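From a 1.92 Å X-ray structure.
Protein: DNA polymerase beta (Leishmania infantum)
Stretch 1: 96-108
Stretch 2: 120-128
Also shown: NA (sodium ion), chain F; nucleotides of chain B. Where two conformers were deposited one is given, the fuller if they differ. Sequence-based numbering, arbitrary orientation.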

ATOM      1  N   LYS A  96       1.697  28.409  -8.615  1.00 68.18           N
ATOM      2  CA  LYS A  96       2.954  28.061  -7.965  1.00 65.83           C
ATOM      3  C   LYS A  96       2.671  27.561  -6.552  1.00 60.63           C
ATOM      4  O   LYS A  96       3.321  26.637  -6.066  1.00 62.38           O
ATOM      5  CB  LYS A  96       3.892  29.268  -7.923  1.00 68.96           C
ATOM      6  N   ALA A  97       1.693  28.182  -5.902  1.00 56.69           N
ATOM      7  CA  ALA A  97       1.280  27.782  -4.566  1.00 58.25           C
ATOM      8  C   ALA A  97       0.782  26.337  -4.565  1.00 59.92           C
ATOM      9  O   ALA A  97       1.185  25.526  -3.730  1.00 52.16           O
ATOM     10  CB  ALA A  97       0.203  28.720  -4.047  1.00 57.22           C
ATOM     11  N   ILE A  98      -0.095  26.017  -5.508  1.00 55.90           N
ATOM     12  CA  ILE A  98      -0.624  24.665  -5.615  1.00 53.48           C
ATOM     13  C   ILE A  98       0.492  23.645  -5.850  1.00 54.74           C
ATOM     14  O   ILE A  98       0.542  22.605  -5.190  1.00 50.10           O
ATOM     15  CB  ILE A  98      -1.708  24.567  -6.714  1.00 56.67           C
ATOM     16  CG1 ILE A  98      -2.986  25.274  -6.249  1.00 58.20           C
ATOM     17  CG2 ILE A  98      -1.998  23.118  -7.056  1.00 45.11           C
ATOM     18  CD1 ILE A  98      -4.038  25.428  -7.330  1.00 71.35           C
ATOM     19  N   GLN A  99       1.398  23.948  -6.775  1.00 54.27           N
ATOM     20  CA  GLN A  99       2.512  23.045  -7.065  1.00 58.71           C
ATOM     21  C   GLN A  99       3.415  22.882  -5.843  1.00 62.85           C
ATOM     22  O   GLN A  99       4.090  21.864  -5.676  1.00 57.45           O
ATOM     23  CB  GLN A  99       3.331  23.561  -8.252  1.00 56.88           C
ATOM     24  N   GLU A 100       3.422  23.906  -4.998  1.00 41.68           N
ATOM     25  CA  GLU A 100       4.221  23.919  -3.783  1.00 48.89           C
ATOM     26  C   GLU A 100       3.540  23.114  -2.682  1.00 44.68           C
ATOM     27  O   GLU A 100       4.135  22.206  -2.094  1.00 39.27           O
ATOM     28  CB  GLU A 100       4.402  25.367  -3.320  1.00 59.30           C
ATOM     29  CG  GLU A 100       5.038  25.530  -1.956  1.00 74.41           C
ATOM     30  CD  GLU A 100       6.553  25.543  -2.017  1.00 81.33           C
ATOM     31  OE1 GLU A 100       7.105  25.408  -3.133  1.00 87.44           O
ATOM     32  OE2 GLU A 100       7.187  25.695  -0.949  1.00 66.21           O
ATOM     33  N   LEU A 101       2.284  23.457  -2.409  1.00 42.61           N
ATOM     34  CA  LEU A 101       1.552  22.869  -1.294  1.00 38.08           C
ATOM     35  C   LEU A 101       1.236  21.385  -1.491  1.00 37.67           C
ATOM     36  O   LEU A 101       1.159  20.630  -0.521  1.00 39.45           O
ATOM     37  CB  LEU A 101       0.280  23.675  -1.014  1.00 39.97           C
ATOM     38  CG  LEU A 101       0.528  25.084  -0.464  1.00 41.48           C
ATOM     39  CD1 LEU A 101      -0.738  25.936  -0.509  1.00 46.23           C
ATOM     40  CD2 LEU A 101       1.077  25.016   0.956  1.00 41.49           C
ATOM     41  N   THR A 102       1.065  20.958  -2.739  1.00 35.02           N
ATOM     42  CA  THR A 102       0.782  19.552  -3.000  1.00 35.76           C
ATOM     43  C   THR A 102       2.004  18.674  -2.746  1.00 38.41           C
ATOM     44  O   THR A 102       1.959  17.472  -2.967  1.00 35.94           O
ATOM     45  CB  THR A 102       0.255  19.301  -4.433  1.00 40.30           C
ATOM     46  OG1 THR A 102       1.217  19.757  -5.393  1.00 44.69           O
ATOM     47  CG2 THR A 102      -1.074  20.020  -4.653  1.00 38.42           C
ATOM     48  N   GLN A 103       3.102  19.267  -2.289  1.00 35.70           N
ATOM     49  CA  GLN A 103       4.250  18.458  -1.884  1.00 34.46           C
ATOM     50  C   GLN A 103       3.966  17.752  -0.557  1.00 39.23           C
ATOM     51  O   GLN A 103       4.577  16.727  -0.251  1.00 36.51           O
ATOM     52  CB  GLN A 103       5.515  19.310  -1.755  1.00 36.33           C
ATOM     53  CG  GLN A 103       6.049  19.860  -3.061  1.00 46.22           C
ATOM     54  CD  GLN A 103       7.365  20.597  -2.878  1.00 57.79           C
ATOM     55  OE1 GLN A 103       8.427  20.096  -3.247  1.00 65.71           O
ATOM     56  NE2 GLN A 103       7.301  21.791  -2.299  1.00 54.19           N
ATOM     57  N   VAL A 104       3.039  18.302   0.226  1.00 33.28           N
ATOM     58  CA  VAL A 104       2.678  17.709   1.515  1.00 30.64           C
ATOM     59  C   VAL A 104       1.709  16.535   1.371  1.00 31.95           C
ATOM     60  O   VAL A 104       0.701  16.647   0.692  1.00 28.70           O
ATOM     61  CB  VAL A 104       2.044  18.735   2.455  1.00 33.89           C
ATOM     62  CG1 VAL A 104       1.809  18.106   3.828  1.00 27.40           C
ATOM     63  CG2 VAL A 104       2.923  19.968   2.561  1.00 29.54           C
ATOM     64  N   HIS A 105       2.015  15.419   2.028  1.00 28.50           N
ATOM     65  CA  HIS A 105       1.175  14.218   2.016  0.50 28.03           C
ATOM     66  C   HIS A 105      -0.232  14.535   2.521  1.00 27.59           C
ATOM     67  O   HIS A 105      -0.387  15.072   3.631  1.00 31.23           O
ATOM     68  CB  HIS A 105       1.832  13.147   2.906  0.50 27.43           C
ATOM     69  CG  HIS A 105       1.295  11.762   2.711  0.50 27.82           C
ATOM     70  ND1 HIS A 105       1.789  10.697   2.033  0.50 33.98           N
ATOM     71  CD2 HIS A 105       0.124  11.325   3.294  0.50 29.53           C
ATOM     72  CE1 HIS A 105       0.906   9.660   2.199  0.50 23.91           C
ATOM     73  NE2 HIS A 105      -0.093  10.066   2.964  0.50 28.06           N
ATOM     74  N   GLY A 106      -1.250  14.205   1.729  1.00 28.18           N
ATOM     75  CA  GLY A 106      -2.630  14.465   2.103  1.00 30.15           C
ATOM     76  C   GLY A 106      -3.234  15.701   1.447  1.00 33.30           C
ATOM     77  O   GLY A 106      -4.447  15.928   1.520  1.00 33.32           O
ATOM     78  N   PHE A 107      -2.397  16.513   0.812  1.00 31.20           N
ATOM     79  CA  PHE A 107      -2.890  17.708   0.129  1.00 29.93           C
ATOM     80  C   PHE A 107      -2.848  17.523  -1.377  1.00 34.88           C
ATOM     81  O   PHE A 107      -1.788  17.336  -1.947  1.00 37.21           O
ATOM     82  CB  PHE A 107      -2.086  18.952   0.536  1.00 30.23           C
ATOM     83  CG  PHE A 107      -2.314  19.376   1.952  1.00 30.20           C
ATOM     84  CD1 PHE A 107      -1.630  18.767   2.991  1.00 29.04           C
ATOM     85  CD2 PHE A 107      -3.228  20.375   2.253  1.00 35.13           C
ATOM     86  CE1 PHE A 107      -1.849  19.152   4.304  1.00 32.90           C
ATOM     87  CE2 PHE A 107      -3.447  20.764   3.560  1.00 34.79           C
ATOM     88  CZ  PHE A 107      -2.758  20.152   4.586  1.00 31.86           C
ATOM     89  N   GLY A 108      -4.005  17.560  -2.023  1.00 34.70           N
ATOM     90  CA  GLY A 108      -4.045  17.547  -3.473  1.00 38.89           C
ATOM     91  C   GLY A 108      -4.381  18.941  -3.975  1.00 41.62           C
ATOM     92  O   GLY A 108      -4.485  19.882  -3.181  1.00 38.19           O
ATOM     93  N   GLY A 120      -4.672  32.374   2.588  1.00 64.96           N
ATOM     94  CA  GLY A 120      -3.604  33.182   2.026  1.00 69.40           C
ATOM     95  C   GLY A 120      -2.247  32.512   2.151  1.00 64.53           C
ATOM     96  O   GLY A 120      -1.205  33.145   1.966  1.00 52.03           O
ATOM     97  N   ILE A 121      -2.268  31.221   2.471  1.00 60.97           N
ATOM     98  CA  ILE A 121      -1.046  30.439   2.607  1.00 51.21           C
ATOM     99  C   ILE A 121      -0.553  30.032   1.228  1.00 54.11           C
ATOM    100  O   ILE A 121      -1.303  29.441   0.456  1.00 51.21           O
ATOM    101  CB  ILE A 121      -1.300  29.183   3.450  1.00 52.46           C
ATOM    102  CG1 ILE A 121      -1.650  29.580   4.886  1.00 53.62           C
ATOM    103  CG2 ILE A 121      -0.092  28.252   3.410  1.00 46.55           C
ATOM    104  CD1 ILE A 121      -1.977  28.415   5.780  1.00 57.57           C
ATOM    105  N   PHE A 122       0.701  30.348   0.913  1.00 49.94           N
ATOM    106  CA  PHE A 122       1.236  30.035  -0.415  1.00 42.59           C
ATOM    107  C   PHE A 122       2.557  29.268  -0.416  1.00 48.94           C
ATOM    108  O   PHE A 122       3.101  28.961  -1.483  1.00 50.57           O
ATOM    109  CB  PHE A 122       1.333  31.299  -1.289  1.00 53.33           C
ATOM    110  CG  PHE A 122       2.197  32.389  -0.705  1.00 59.22           C
ATOM    111  CD1 PHE A 122       1.687  33.264   0.243  1.00 56.76           C
ATOM    112  CD2 PHE A 122       3.514  32.547  -1.116  1.00 62.35           C
ATOM    113  CE1 PHE A 122       2.482  34.274   0.781  1.00 60.82           C
ATOM    114  CE2 PHE A 122       4.314  33.555  -0.584  1.00 52.70           C
ATOM    115  CZ  PHE A 122       3.797  34.419   0.364  1.00 50.78           C
ATOM    116  N   THR A 123       3.072  28.942   0.766  1.00 43.82           N
ATOM    117  CA  THR A 123       4.288  28.131   0.846  1.00 39.62           C
ATOM    118  C   THR A 123       4.143  27.021   1.869  1.00 35.69           C
ATOM    119  O   THR A 123       3.385  27.151   2.833  1.00 42.08           O
ATOM    120  CB  THR A 123       5.541  28.963   1.233  1.00 46.85           C
ATOM    121  OG1 THR A 123       5.477  29.309   2.621  1.00 42.66           O
ATOM    122  CG2 THR A 123       5.647  30.228   0.390  1.00 45.00           C
ATOM    123  N   VAL A 124       4.881  25.936   1.654  1.00 33.37           N
ATOM    124  CA  VAL A 124       4.902  24.812   2.581  1.00 35.51           C
ATOM    125  C   VAL A 124       5.348  25.255   3.973  1.00 38.97           C
ATOM    126  O   VAL A 124       4.804  24.799   4.974  1.00 37.99           O
ATOM    127  CB  VAL A 124       5.829  23.690   2.072  1.00 47.60           C
ATOM    128  CG1 VAL A 124       6.031  22.623   3.144  1.00 36.87           C
ATOM    129  CG2 VAL A 124       5.263  23.069   0.794  1.00 56.80           C
ATOM    130  N   ASP A 125       6.338  26.150   4.015  1.00 35.71           N
ATOM    131  CA  ASP A 125       6.914  26.657   5.264  1.00 42.40           C
ATOM    132  C   ASP A 125       5.850  27.327   6.132  1.00 40.69           C
ATOM    133  O   ASP A 125       5.838  27.168   7.357  1.00 37.39           O
ATOM    134  CB  ASP A 125       8.043  27.654   4.941  1.00 41.96           C
ATOM    135  CG  ASP A 125       8.953  27.946   6.136  1.00 60.71           C
ATOM    136  OD1 ASP A 125       9.051  27.090   7.045  1.00 66.22           O
ATOM    137  OD2 ASP A 125       9.585  29.035   6.153  1.00 53.08           O
ATOM    138  N   GLU A 126       4.968  28.092   5.495  1.00 36.94           N
ATOM    139  CA  GLU A 126       3.872  28.754   6.198  1.00 33.98           C
ATOM    140  C   GLU A 126       2.822  27.753   6.680  1.00 34.45           C
ATOM    141  O   GLU A 126       2.286  27.888   7.779  1.00 42.52           O
ATOM    142  CB  GLU A 126       3.215  29.809   5.303  1.00 39.39           C
ATOM    143  CG  GLU A 126       4.109  31.005   5.010  1.00 48.07           C
ATOM    144  CD  GLU A 126       4.561  31.728   6.271  1.00 62.09           C
ATOM    145  OE1 GLU A 126       3.913  31.557   7.330  1.00 67.07           O
ATOM    146  OE2 GLU A 126       5.569  32.466   6.202  1.00 51.07           O
ATOM    147  N   LEU A 127       2.534  26.749   5.856  1.00 33.39           N
ATOM    148  CA  LEU A 127       1.611  25.686   6.264  1.00 34.56           C
ATOM    149  C   LEU A 127       2.092  24.981   7.532  1.00 39.30           C
ATOM    150  O   LEU A 127       1.302  24.745   8.444  1.00 41.44           O
ATOM    151  CB  LEU A 127       1.394  24.675   5.140  1.00 31.92           C
ATOM    152  CG  LEU A 127       0.475  23.475   5.451  1.00 32.19           C
ATOM    153  CD1 LEU A 127      -0.904  23.948   5.927  1.00 33.75           C
ATOM    154  CD2 LEU A 127       0.333  22.584   4.232  1.00 34.26           C
ATOM    155  N   LEU A 128       3.382  24.657   7.591  1.00 33.53           N
ATOM    156  CA  LEU A 128       3.937  23.958   8.754  1.00 42.11           C
ATOM    157  C   LEU A 128       3.826  24.796  10.027  1.00 47.71           C
ATOM    158  O   LEU A 128       3.388  24.307  11.069  1.00 42.55           O
ATOM    159  CB  LEU A 128       5.405  23.581   8.527  1.00 40.03           C
ATOM    160  CG  LEU A 128       5.805  22.773   7.288  1.00 40.95           C
ATOM    161  CD1 LEU A 128       7.279  22.379   7.372  1.00 43.04           C
ATOM    162  CD2 LEU A 128       4.938  21.541   7.115  1.00 33.92           C
TER
HETATM  163 NA    NA F 403       0.322  15.747  -1.830  1.00 33.10          NA
ATOM    164  P    DG B   3      -7.462  16.954  -2.964  1.00 38.29           P
ATOM    165  OP1  DG B   3      -7.079  18.004  -2.002  1.00 44.79           O
ATOM    166  OP2  DG B   3      -7.375  17.191  -4.419  1.00 45.80           O
ATOM    167  O5'  DG B   3      -6.597  15.644  -2.635  1.00 33.77           O
ATOM    168  C5'  DG B   3      -6.486  15.203  -1.285  1.00 30.87           C
ATOM    169  C4'  DG B   3      -5.841  13.825  -1.227  1.00 37.23           C
ATOM    170  O4'  DG B   3      -6.791  12.825  -1.697  1.00 38.82           O
ATOM    171  C3'  DG B   3      -4.581  13.657  -2.077  1.00 36.56           C
ATOM    172  O3'  DG B   3      -3.435  13.507  -1.215  1.00 29.88           O
ATOM    173  C2'  DG B   3      -4.853  12.414  -2.932  1.00 36.38           C
ATOM    174  C1'  DG B   3      -6.034  11.756  -2.218  1.00 32.71           C
ATOM    175  N9   DG B   3      -6.845  10.906  -3.098  1.00 33.42           N
ATOM    176  C8   DG B   3      -7.349  11.197  -4.348  1.00 37.04           C
ATOM    177  N7   DG B   3      -8.033  10.214  -4.886  1.00 33.30           N
ATOM    178  C5   DG B   3      -7.977   9.208  -3.932  1.00 31.03           C
ATOM    179  C6   DG B   3      -8.526   7.904  -3.956  1.00 30.68           C
ATOM    180  O6   DG B   3      -9.187   7.385  -4.863  1.00 28.45           O
ATOM    181  N1   DG B   3      -8.234   7.193  -2.787  1.00 25.84           N
ATOM    182  C2   DG B   3      -7.499   7.694  -1.731  1.00 28.10           C
ATOM    183  N2   DG B   3      -7.320   6.873  -0.687  1.00 22.15           N
ATOM    184  N3   DG B   3      -6.976   8.921  -1.697  1.00 25.48           N
ATOM    185  C4   DG B   3      -7.251   9.614  -2.831  1.00 27.93           C
ATOM    186  P    DT B   4      -1.989  13.171  -1.824  1.00 35.20           P
ATOM    187  OP1  DT B   4      -0.977  13.689  -0.886  1.00 32.74           O
ATOM    188  OP2  DT B   4      -1.990  13.554  -3.252  1.00 37.83           O
ATOM    189  O5'  DT B   4      -1.893  11.578  -1.717  1.00 33.57           O
ATOM    190  C5'  DT B   4      -2.116  10.974  -0.452  1.00 32.71           C
ATOM    191  C4'  DT B   4      -2.171   9.461  -0.572  1.00 33.99           C
ATOM    192  O4'  DT B   4      -3.327   9.057  -1.356  1.00 34.18           O
ATOM    193  C3'  DT B   4      -0.943   8.842  -1.225  1.00 35.60           C
ATOM    194  O3'  DT B   4      -0.443   7.949  -0.267  1.00 34.58           O
ATOM    195  C2'  DT B   4      -1.464   8.148  -2.486  1.00 40.86           C
ATOM    196  C1'  DT B   4      -2.962   7.995  -2.219  1.00 34.28           C
ATOM    197  N1   DT B   4      -3.799   8.027  -3.467  1.00 35.26           N
ATOM    198  C2   DT B   4      -4.641   6.966  -3.743  1.00 32.32           C
ATOM    199  O2   DT B   4      -4.750   5.992  -3.025  1.00 30.66           O
ATOM    200  N3   DT B   4      -5.360   7.083  -4.902  1.00 26.54           N
ATOM    201  C4   DT B   4      -5.324   8.123  -5.802  1.00 32.36           C
ATOM    202  O4   DT B   4      -6.013   8.113  -6.819  1.00 31.68           O
ATOM    203  C5   DT B   4      -4.429   9.206  -5.460  1.00 35.56           C
ATOM    204  C7   DT B   4      -4.304  10.400  -6.365  1.00 38.44           C
ATOM    205  C6   DT B   4      -3.720   9.107  -4.326  1.00 35.06           C
HETATM  206  O   HOH W   1       8.579  25.875   1.927  1.00 46.07           O
HETATM  207  O   HOH W   2       2.266  14.323  -1.608  1.00 37.98           O
HETATM  208  O   HOH W   3       0.162  15.005  -4.136  1.00 48.35           O

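Val124, Leu101 and Leu127 cover the most surface in this contact, which is largely apolar. Val124 opens the helix of the second stretch. Its CG2 lies 3.2 Å from Glu100 O, a close carbon-oxygen approach near the end of the first helix. That same Glu100 O accepts a hydrogen bond from Gln103 NE2 at 3.2 Å. Val124 N makes a weak hydrogen bond to Glu100 OE2, 3.5 Å long but nearly straight at 170°. A water donates to Glu100 OE2 and accepts weakly from Asp125 N, so the carboxylate meets the start of the second helix both directly and through water. Thr123 caps that helix: its OG1 accepts from Glu126 N at 3.2 Å.

The CA-to-CB bond of Leu101 points sideways, but the end of the side chain comes nearer the other stretch. Its CD2 packs 4.2 Å from Ile121 CG2 and 4.1 Å from Leu127 CD2. Its CD1 lies 3.7 Å from Ile121 O, a carbonyl buried here with no polar partner in the model.

The CA-to-CB bond of Leu127 points toward the first stretch. Its CD2 is 4.0 Å from Val104 CG2 and sits over the face of the Phe107 ring, 4.1 Å from the centroid and 18° off the normal. This is a CH-pi contact. One methyl thus meets Leu101, Val104 and Phe107 together.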